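Long-range contacts in hypothetical protein Atu2299 (Agrobacterium tumefaciens, PDB 2HLY), which is of unknown function but belongs to the DUF2026 family within the papain-like cysteine peptidase clan CA, to whose fold it is probably related: residues A[34-39]-A[151-156]; A[39-44]-A[164-169]; A[47-52]-A[171-176]. One frame throughout, in Å; residues are numbered along the deposited sequence. Where two conformers were deposited one is given.

In the fold
The three contacts follow one another along helix 31-50, from its first half (contact 1) through its middle (contact 2) to its C-terminal end (contact 3). Their partners come in the same order later in the chain: the end of helix 146-152 with the loop after it, the body of helix 160-172, then the end of that helix and the segment leaving it. Centres lie about 11 Å apart for contacts 1 and 2, 10 Å for contacts 2 and 3, and 21 Å for contacts 1 and 3. Contacts 1 and 2 share S39 and touch through T40; contacts 2 and 3 merely adjoin in sequence. Together they pack this long helix against the C-terminal half of the chain.

Contact 1: residues A[34-39]-A[151-156]; sequences ASMYFS and RRFADW
M36 and F153 mark the closest backbone approach, their CA atoms 8.2 Å apart, as residues 34-39 of helix 31-50 face the last turn of helix 146-152 and the loop that follows. No hydrogen bond crosses between the segments; the contact is apolar, and M36 supplies most of what the helix 31-50 side contributes. Its chain runs out to SD and then bends at chi3 (69°), which places CE over the centre of the F153 ring, 3.5 Å from the centroid and only 13° off the normal. The two side chains meet tip to tip, a CH-pi contact, while SD lies farther off and obliquely. M36 CE also lies 3.4 Å from the backbone O of R152 and 3.7 Å from NE1 of W156. Nearer the backbone, M36 CB rests against F153 CZ and W156 CZ2.

W156 reaches on to Y37. Its CH2 corner sits 3.7 Å above the plane of the tyrosine ring, over the centre, with the two planes inclined at 42°, neither stacked nor edge-to-face. Within its own segment, W156 takes CD1 of F153 over one face, near the rim, so the two rings touch each other, and M36 packs against both. The guanidinium of R152 turns elsewhere, its NH2 bonded to G85 O. S35 and M36 also touch strand 89-94 through H89 and C90. A Met-aromatic contact thus ties the loop after helix 146-152 to helix 31-50, which lies against strand 89-94, a helix-on-sheet packing consistent with the papain-like clan.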
loop_
_atom_site.group_PDB
_atom_site.type_symbol
_atom_site.label_atom_id
_atom_site.label_comp_id
_atom_site.label_asym_id
_atom_site.label_seq_id
_atom_site.Cartn_x
_atom_site.Cartn_y
_atom_site.Cartn_z
ATOM N N ALA A 34 -8.595 -0.203 -2.704
ATOM C CA ALA A 34 -7.260 0.296 -3.079
ATOM C C ALA A 34 -6.181 -0.266 -2.139
ATOM O O ALA A 34 -5.128 -0.735 -2.600
ATOM C CB ALA A 34 -7.239 1.801 -3.116
ATOM N N SER A 35 -6.435 -0.234 -0.828
ATOM C CA SER A 35 -5.421 -0.710 0.134
ATOM C C SER A 35 -5.159 -2.202 -0.053
ATOM O O SER A 35 -4.036 -2.665 0.162
ATOM C CB SER A 35 -5.826 -0.411 1.589
ATOM O OG SER A 35 -6.794 -1.339 2.042
ATOM N N MET A 36 -6.197 -2.948 -0.445
ATOM C CA MET A 36 -6.038 -4.374 -0.708
ATOM C C MET A 36 -5.088 -4.630 -1.867
ATOM O O MET A 36 -4.292 -5.569 -1.816
ATOM C CB MET A 36 -7.412 -5.020 -0.955
ATOM C CG MET A 36 -8.273 -4.988 0.299
ATOM S SD MET A 36 -9.995 -5.420 -0.056
ATOM C CE MET A 36 -9.831 -7.167 -0.474
ATOM N N TYR A 37 -5.166 -3.799 -2.912
ATOM C CA TYR A 37 -4.241 -3.920 -4.039
ATOM C C TYR A 37 -2.841 -3.462 -3.675
ATOM O O TYR A 37 -1.863 -4.119 -4.025
ATOM C CB TYR A 37 -4.732 -3.114 -5.241
ATOM C CG TYR A 37 -5.854 -3.775 -6.004
ATOM C CD1 TYR A 37 -5.580 -4.731 -6.980
ATOM C CD2 TYR A 37 -7.182 -3.438 -5.764
ATOM C CE1 TYR A 37 -6.604 -5.332 -7.707
ATOM C CE2 TYR A 37 -8.213 -4.042 -6.478
ATOM C CZ TYR A 37 -7.912 -4.986 -7.446
ATOM O OH TYR A 37 -8.926 -5.598 -8.176
ATOM N N PHE A 38 -2.723 -2.314 -3.015
ATOM C CA PHE A 38 -1.400 -1.845 -2.622
ATOM C C PHE A 38 -0.698 -2.859 -1.751
ATOM O O PHE A 38 0.482 -3.111 -1.927
ATOM C CB PHE A 38 -1.469 -0.477 -1.917
ATOM C CG PHE A 38 -1.619 0.677 -2.876
ATOM C CD1 PHE A 38 -0.562 1.046 -3.701
ATOM C CD2 PHE A 38 -2.811 1.384 -2.956
ATOM C CE1 PHE A 38 -0.694 2.101 -4.609
ATOM C CE2 PHE A 38 -2.957 2.447 -3.856
ATOM C CZ PHE A 38 -1.895 2.800 -4.683
ATOM N N SER A 39 -1.432 -3.493 -0.848
ATOM C CA SER A 39 -0.796 -4.406 0.105
ATOM C C SER A 39 -0.462 -5.767 -0.475
ATOM O O SER A 39 0.616 -6.317 -0.213
ATOM C CB SER A 39 -1.653 -4.543 1.348
ATOM O OG SER A 39 -1.725 -3.286 1.986
ATOM N N ARG A 151 -12.223 -12.766 4.832
ATOM C CA ARG A 151 -13.500 -12.573 4.153
ATOM C C ARG A 151 -13.426 -11.512 3.054
ATOM O O ARG A 151 -14.032 -11.674 2.002
ATOM C CB ARG A 151 -14.622 -12.275 5.152
ATOM C CG ARG A 151 -14.936 -13.475 6.059
ATOM C CD ARG A 151 -16.114 -13.193 7.000
ATOM N NE ARG A 151 -16.550 -14.383 7.750
ATOM C CZ ARG A 151 -16.431 -14.544 9.071
ATOM N NH1 ARG A 151 -15.878 -13.592 9.825
ATOM N NH2 ARG A 151 -16.870 -15.661 9.662
ATOM N N ARG A 152 -12.685 -10.425 3.300
ATOM C CA ARG A 152 -12.566 -9.364 2.306
ATOM C C ARG A 152 -11.948 -9.872 1.009
ATOM O O ARG A 152 -12.320 -9.429 -0.080
ATOM C CB ARG A 152 -11.729 -8.209 2.854
ATOM C CG ARG A 152 -12.417 -7.427 3.939
ATOM C CD ARG A 152 -12.865 -6.112 3.424
ATOM N NE ARG A 152 -13.653 -5.419 4.429
ATOM C CZ ARG A 152 -14.195 -4.226 4.248
ATOM N NH1 ARG A 152 -14.021 -3.584 3.097
ATOM N NH2 ARG A 152 -14.908 -3.682 5.228
ATOM N N PHE A 153 -11.006 -10.802 1.141
ATOM C CA PHE A 153 -10.270 -11.361 -0.001
ATOM C C PHE A 153 -10.888 -12.635 -0.578
ATOM O O PHE A 153 -10.360 -13.213 -1.544
ATOM C CB PHE A 153 -8.833 -11.638 0.430
ATOM C CG PHE A 153 -7.970 -10.409 0.490
ATOM C CD1 PHE A 153 -7.474 -9.844 -0.667
ATOM C CD2 PHE A 153 -7.646 -9.822 1.713
ATOM C CE1 PHE A 153 -6.672 -8.706 -0.606
ATOM C CE2 PHE A 153 -6.837 -8.679 1.778
ATOM C CZ PHE A 153 -6.349 -8.134 0.612
ATOM N N ALA A 154 -12.016 -13.059 -0.011
ATOM C CA ALA A 154 -12.570 -14.394 -0.295
ATOM C C ALA A 154 -12.809 -14.678 -1.781
ATOM O O ALA A 154 -12.648 -15.823 -2.217
ATOM C CB ALA A 154 -13.850 -14.636 0.515
ATOM N N ASP A 155 -13.162 -13.651 -2.549
ATOM C CA ASP A 155 -13.522 -13.851 -3.964
ATOM C C ASP A 155 -12.384 -13.510 -4.922
ATOM O O ASP A 155 -12.537 -13.639 -6.143
ATOM C CB ASP A 155 -14.765 -13.025 -4.332
ATOM C CG ASP A 155 -16.028 -13.503 -3.619
ATOM O OD1 ASP A 155 -16.123 -14.712 -3.304
ATOM O OD2 ASP A 155 -16.925 -12.664 -3.370
ATOM N N TRP A 156 -11.251 -13.073 -4.378
ATOM C CA TRP A 156 -10.131 -12.635 -5.218
ATOM C C TRP A 156 -9.538 -13.730 -6.107
ATOM O O TRP A 156 -9.154 -13.451 -7.248
ATOM C CB TRP A 156 -9.044 -11.972 -4.369
ATOM C CG TRP A 156 -9.285 -10.508 -4.182
ATOM C CD1 TRP A 156 -10.486 -9.895 -3.953
ATOM C CD2 TRP A 156 -8.300 -9.461 -4.213
ATOM N NE1 TRP A 156 -10.312 -8.532 -3.836
ATOM C CE2 TRP A 156 -8.979 -8.242 -3.997
ATOM C CE3 TRP A 156 -6.910 -9.439 -4.399
ATOM C CZ2 TRP A 156 -8.314 -7.002 -3.976
ATOM C CZ3 TRP A 156 -6.252 -8.207 -4.381
ATOM C CH2 TRP A 156 -6.955 -7.012 -4.165
#

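Contact 2: residues A[39-44]-A[164-169]; sequences STFGAF and DMASVA
F41 and F44, one helical turn apart, reach helix 160-172 through different first torsions: CG of F41 is anti to its carbonyl carbon (chi1 -74°), whereas CG of F44 is anti to its backbone N (chi1 -175°). The two CG atoms thus set off in different directions, and from there F41 offers A166 a ring face, F44 an edge. A166 CA lies 3.8 Å above the F41 ring plane, offset toward the rim, and F41 CZ comes to 3.6 Å from the backbone N of A166. The A166 methyl makes a CH-pi contact over the face, 4.2 Å from the F41 ring centroid. M165 crosses the phenylalanine obliquely and sets CE 3.7 Å from F41 CE2; A169 CB approaches F41 CD2.

CE2 of F44 points near the ring plane toward A166 O, 3.5 Å away, and CD2 leans on the A166 methyl, which therefore touches both aromatic rings. F41 and A166 are the nearest pair, CA atoms 5.7 Å apart, where the local axes approach to 9.6 Å and cross at -46°.

Helix 10-24 joins this pair, I20 touching F41 and L23 touching M165 and A169, while S39 and A43 meet strands 89-94 and 54-58 respectively.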
loop_
_atom_site.group_PDB
_atom_site.type_symbol
_atom_site.label_atom_id
_atom_site.label_comp_id
_atom_site.label_asym_id
_atom_site.label_seq_id
_atom_site.Cartn_x
_atom_site.Cartn_y
_atom_site.Cartn_z
ATOM N N SER A 39 -1.432 -3.493 -0.848
ATOM C CA SER A 39 -0.796 -4.406 0.105
ATOM C C SER A 39 -0.462 -5.767 -0.475
ATOM O O SER A 39 0.616 -6.317 -0.213
ATOM C CB SER A 39 -1.653 -4.543 1.348
ATOM O OG SER A 39 -1.725 -3.286 1.986
ATOM N N THR A 40 -1.378 -6.324 -1.259
ATOM C CA THR A 40 -1.084 -7.626 -1.904
ATOM C C THR A 40 -0.074 -7.509 -3.048
ATOM O O THR A 40 0.855 -8.335 -3.145
ATOM C CB THR A 40 -2.338 -8.353 -2.371
ATOM O OG1 THR A 40 -3.034 -7.538 -3.308
ATOM C CG2 THR A 40 -3.256 -8.678 -1.182
ATOM N N PHE A 41 -0.230 -6.495 -3.914
ATOM C CA PHE A 41 0.749 -6.315 -5.000
ATOM C C PHE A 41 2.127 -5.920 -4.440
ATOM O O PHE A 41 3.174 -6.379 -4.943
ATOM C CB PHE A 41 0.279 -5.264 -6.011
ATOM C CG PHE A 41 -0.833 -5.726 -6.928
ATOM C CD1 PHE A 41 -1.778 -6.670 -6.527
ATOM C CD2 PHE A 41 -0.931 -5.190 -8.207
ATOM C CE1 PHE A 41 -2.808 -7.073 -7.397
ATOM C CE2 PHE A 41 -1.945 -5.585 -9.064
ATOM C CZ PHE A 41 -2.895 -6.520 -8.646
ATOM N N GLY A 42 2.139 -5.051 -3.422
ATOM C CA GLY A 42 3.395 -4.690 -2.746
ATOM C C GLY A 42 4.093 -5.905 -2.151
ATOM O O GLY A 42 5.292 -6.121 -2.365
ATOM N N ALA A 43 3.334 -6.714 -1.419
ATOM C CA ALA A 43 3.865 -7.947 -0.843
ATOM C C ALA A 43 4.430 -8.869 -1.924
ATOM O O ALA A 43 5.509 -9.443 -1.757
ATOM C CB ALA A 43 2.795 -8.651 -0.037
ATOM N N PHE A 44 3.717 -8.980 -3.042
ATOM C CA PHE A 44 4.171 -9.850 -4.134
ATOM C C PHE A 44 5.496 -9.352 -4.702
ATOM O O PHE A 44 6.434 -10.130 -4.925
ATOM C CB PHE A 44 3.105 -9.918 -5.221
ATOM C CG PHE A 44 3.429 -10.884 -6.334
ATOM C CD1 PHE A 44 3.721 -12.225 -6.061
ATOM C CD2 PHE A 44 3.411 -10.454 -7.660
ATOM C CE1 PHE A 44 4.024 -13.118 -7.113
ATOM C CE2 PHE A 44 3.710 -11.339 -8.701
ATOM C CZ PHE A 44 4.011 -12.657 -8.426
ATOM N N ASP A 164 -3.352 -11.552 -13.045
ATOM C CA ASP A 164 -2.719 -11.023 -14.255
ATOM C C ASP A 164 -2.082 -9.664 -13.978
ATOM O O ASP A 164 -0.950 -9.420 -14.404
ATOM C CB ASP A 164 -3.729 -10.876 -15.384
ATOM C CG ASP A 164 -4.155 -12.205 -15.977
ATOM O OD1 ASP A 164 -3.546 -13.250 -15.638
ATOM O OD2 ASP A 164 -5.107 -12.178 -16.803
ATOM N N MET A 165 -2.802 -8.795 -13.259
ATOM C CA MET A 165 -2.281 -7.459 -12.954
ATOM C C MET A 165 -1.072 -7.558 -12.023
ATOM O O MET A 165 -0.122 -6.795 -12.167
ATOM C CB MET A 165 -3.351 -6.542 -12.343
ATOM C CG MET A 165 -4.391 -6.024 -13.324
ATOM S SD MET A 165 -5.000 -4.338 -12.939
ATOM C CE MET A 165 -4.576 -4.155 -11.216
ATOM N N ALA A 166 -1.106 -8.497 -11.075
ATOM C CA ALA A 166 0.034 -8.687 -10.159
ATOM C C ALA A 166 1.294 -9.096 -10.923
ATOM O O ALA A 166 2.421 -8.647 -10.620
ATOM C CB ALA A 166 -0.293 -9.731 -9.125
ATOM N N SER A 167 1.103 -9.979 -11.899
ATOM C CA SER A 167 2.210 -10.393 -12.755
ATOM C C SER A 167 2.795 -9.169 -13.465
ATOM O O SER A 167 4.011 -8.974 -13.482
ATOM C CB SER A 167 1.740 -11.445 -13.762
ATOM O OG SER A 167 2.783 -11.793 -14.668
ATOM N N VAL A 168 1.922 -8.327 -14.015
ATOM C CA VAL A 168 2.386 -7.122 -14.708
ATOM C C VAL A 168 3.189 -6.233 -13.750
ATOM O O VAL A 168 4.275 -5.751 -14.103
ATOM C CB VAL A 168 1.217 -6.337 -15.360
ATOM C CG1 VAL A 168 1.707 -4.997 -15.933
ATOM C CG2 VAL A 168 0.553 -7.199 -16.447
ATOM N N ALA A 169 2.660 -6.059 -12.537
ATOM C CA ALA A 169 3.314 -5.253 -11.506
ATOM C C ALA A 169 4.725 -5.750 -11.215
ATOM O O ALA A 169 5.677 -4.969 -11.203
ATOM C CB ALA A 169 2.495 -5.231 -10.233
#

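Contact 3: residues A[47-52]-A[171-176]; sequences QQHYKV and NWFRKS
H49, F173 and K175 bury the most surface here, where the ends of helices 31-50 and 160-172 come together. F173 sets its ring edge against the face of H49 in a T-shaped pair, with planes at 90° and centroids 4.8 Å apart. The touching atom is F173 CD2, 3.5 Å above the imidazole plane and over its centre; the side chains themselves slide past each other in opposite directions. CG of F173 is anti to its backbone N (chi1 172°) and lies beside the carbonyl carbon, and the ring and the carbonyl both meet the histidine, F173 O standing 3.3 Å from H49 CE1. The rotation of the imidazole is fixed from outside the pair by a hydrogen bond between H49 NE2 and A170 O, close to the end of helix 160-172.

K175 comes in alongside Y50, its chain extended beyond CG. The ammonium donates to H49 O, with NZ at 3.1 Å, and the donor is tilted 35° from the carbonyl plane. On the way the chain passes over one face of Y50: CE lies 3.8 Å from the tyrosine ring centroid as a CH-pi contact, and NZ lies 4.2 Å from it as a cation-pi contact. The lysine charge, held near the C-terminal end of helix 31-50, may interact favourably with the helix dipole there. The Y50 and F173 side chains cross at about a right angle, and Y50 OH packs at the edge of the F173 ring, 3.7 Å from CZ.

Helix 10-24 closes the group: R15 and I16 touch F173, D12 touches Y50 and its OD1 also binds S176 N, while I45 of helix 31-50 packs on F173 as well.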
loop_
_atom_site.group_PDB
_atom_site.type_symbol
_atom_site.label_atom_id
_atom_site.label_comp_id
_atom_site.label_asym_id
_atom_site.label_seq_id
_atom_site.Cartn_x
_atom_site.Cartn_y
_atom_site.Cartn_z
ATOM N N GLN A 47 8.240 -10.143 -2.218
ATOM C CA GLN A 47 8.570 -11.565 -2.296
ATOM C C GLN A 47 9.453 -11.854 -3.511
ATOM O O GLN A 47 10.478 -12.533 -3.401
ATOM C CB GLN A 47 7.297 -12.380 -2.398
ATOM C CG GLN A 47 6.541 -12.443 -1.092
ATOM C CD GLN A 47 5.115 -12.908 -1.292
ATOM O OE1 GLN A 47 4.767 -13.480 -2.337
ATOM N NE2 GLN A 47 4.276 -12.663 -0.299
ATOM N N GLN A 48 9.055 -11.321 -4.662
ATOM C CA GLN A 48 9.697 -11.655 -5.942
ATOM C C GLN A 48 11.037 -10.970 -6.164
ATOM O O GLN A 48 11.948 -11.570 -6.754
ATOM C CB GLN A 48 8.746 -11.351 -7.114
ATOM C CG GLN A 48 7.549 -12.276 -7.198
ATOM C CD GLN A 48 7.962 -13.700 -7.511
ATOM O OE1 GLN A 48 8.826 -13.927 -8.352
ATOM N NE2 GLN A 48 7.365 -14.666 -6.809
ATOM N N HIS A 49 11.163 -9.724 -5.706
ATOM C CA HIS A 49 12.380 -8.925 -5.932
ATOM C C HIS A 49 13.346 -8.807 -4.759
ATOM O O HIS A 49 14.538 -8.533 -4.975
ATOM C CB HIS A 49 12.001 -7.522 -6.389
ATOM C CG HIS A 49 11.452 -7.477 -7.774
ATOM N ND1 HIS A 49 12.236 -7.190 -8.870
ATOM C CD2 HIS A 49 10.202 -7.695 -8.243
ATOM C CE1 HIS A 49 11.479 -7.199 -9.956
ATOM N NE2 HIS A 49 10.244 -7.509 -9.602
ATOM N N TYR A 50 12.839 -8.983 -3.540
ATOM C CA TYR A 50 13.649 -8.802 -2.320
ATOM C C TYR A 50 13.823 -10.088 -1.520
ATOM O O TYR A 50 14.619 -10.131 -0.569
ATOM C CB TYR A 50 13.043 -7.705 -1.422
ATOM C CG TYR A 50 13.140 -6.327 -2.017
ATOM C CD1 TYR A 50 14.147 -5.447 -1.611
ATOM C CD2 TYR A 50 12.244 -5.901 -3.002
ATOM C CE1 TYR A 50 14.268 -4.176 -2.170
ATOM C CE2 TYR A 50 12.343 -4.644 -3.551
ATOM C CZ TYR A 50 13.357 -3.772 -3.133
ATOM O OH TYR A 50 13.450 -2.521 -3.700
ATOM N N LYS A 51 13.081 -11.131 -1.907
ATOM C CA LYS A 51 13.239 -12.478 -1.340
ATOM C C LYS A 51 13.008 -12.472 0.153
ATOM O O LYS A 51 13.713 -13.144 0.908
ATOM C CB LYS A 51 14.630 -13.059 -1.647
ATOM C CG LYS A 51 15.074 -12.878 -3.082
ATOM C CD LYS A 51 14.164 -13.595 -4.046
ATOM C CE LYS A 51 14.586 -15.050 -4.216
ATOM N NZ LYS A 51 13.678 -15.748 -5.158
ATOM N N VAL A 52 12.032 -11.686 0.576
ATOM C CA VAL A 52 11.627 -11.685 1.970
ATOM C C VAL A 52 10.217 -12.221 2.063
ATOM O O VAL A 52 9.449 -12.156 1.108
ATOM C CB VAL A 52 11.699 -10.267 2.575
ATOM C CG1 VAL A 52 13.158 -9.795 2.640
ATOM C CG2 VAL A 52 10.851 -9.287 1.753
ATOM N N ASN A 171 6.611 -7.539 -13.016
ATOM C CA ASN A 171 7.471 -7.475 -14.192
ATOM C C ASN A 171 7.827 -6.055 -14.641
ATOM O O ASN A 171 8.863 -5.849 -15.298
ATOM C CB ASN A 171 6.874 -8.333 -15.289
ATOM C CG ASN A 171 7.176 -9.799 -15.059
ATOM O OD1 ASN A 171 8.326 -10.219 -15.144
ATOM N ND2 ASN A 171 6.161 -10.573 -14.730
ATOM N N TRP A 172 7.000 -5.085 -14.254
ATOM C CA TRP A 172 7.233 -3.661 -14.530
ATOM C C TRP A 172 8.294 -3.098 -13.568
ATOM O O TRP A 172 9.213 -2.379 -13.983
ATOM C CB TRP A 172 5.941 -2.875 -14.336
ATOM C CG TRP A 172 5.846 -1.585 -15.131
ATOM C CD1 TRP A 172 6.866 -0.884 -15.739
ATOM C CD2 TRP A 172 4.651 -0.846 -15.365
ATOM N NE1 TRP A 172 6.349 0.239 -16.377
ATOM C CE2 TRP A 172 4.998 0.293 -16.144
ATOM C CE3 TRP A 172 3.306 -1.038 -15.001
ATOM C CZ2 TRP A 172 4.044 1.223 -16.575
ATOM C CZ3 TRP A 172 2.358 -0.109 -15.417
ATOM C CH2 TRP A 172 2.738 1.019 -16.193
ATOM N N PHE A 173 8.138 -3.403 -12.280
ATOM C CA PHE A 173 9.063 -2.909 -11.263
ATOM C C PHE A 173 10.497 -3.370 -11.508
ATOM O O PHE A 173 10.722 -4.543 -11.772
ATOM C CB PHE A 173 8.617 -3.359 -9.864
ATOM C CG PHE A 173 9.627 -3.036 -8.795
ATOM C CD1 PHE A 173 9.744 -1.728 -8.309
ATOM C CD2 PHE A 173 10.508 -4.009 -8.329
ATOM C CE1 PHE A 173 10.690 -1.422 -7.339
ATOM C CE2 PHE A 173 11.470 -3.713 -7.370
ATOM C CZ PHE A 173 11.564 -2.409 -6.867
ATOM N N ARG A 174 11.444 -2.433 -11.401
ATOM C CA ARG A 174 12.886 -2.713 -11.400
ATOM C C ARG A 174 13.488 -1.869 -10.290
ATOM O O ARG A 174 13.045 -0.734 -10.067
ATOM C CB ARG A 174 13.540 -2.319 -12.730
ATOM C CG ARG A 174 13.045 -3.109 -13.923
ATOM C CD ARG A 174 13.559 -2.573 -15.246
ATOM N NE ARG A 174 12.835 -3.271 -16.304
ATOM C CZ ARG A 174 13.313 -4.302 -17.001
ATOM N NH1 ARG A 174 12.551 -4.874 -17.927
ATOM N NH2 ARG A 174 14.550 -4.738 -16.802
ATOM N N LYS A 175 14.497 -2.402 -9.611
ATOM C CA LYS A 175 15.174 -1.595 -8.586
ATOM C C LYS A 175 15.956 -0.465 -9.251
ATOM O O LYS A 175 16.523 -0.631 -10.335
ATOM C CB LYS A 175 16.103 -2.440 -7.721
ATOM C CG LYS A 175 15.381 -3.469 -6.886
ATOM C CD LYS A 175 16.347 -4.320 -6.097
ATOM C CE LYS A 175 15.662 -5.515 -5.477
ATOM N NZ LYS A 175 16.614 -6.314 -4.680
ATOM N N SER A 176 15.969 0.695 -8.603
ATOM C CA SER A 176 16.771 1.822 -9.076
ATOM C C SER A 176 18.252 1.418 -9.159
ATOM O O SER A 176 18.729 0.656 -8.319
ATOM C CB SER A 176 16.595 3.023 -8.137
ATOM O OG SER A 176 17.270 4.162 -8.641
#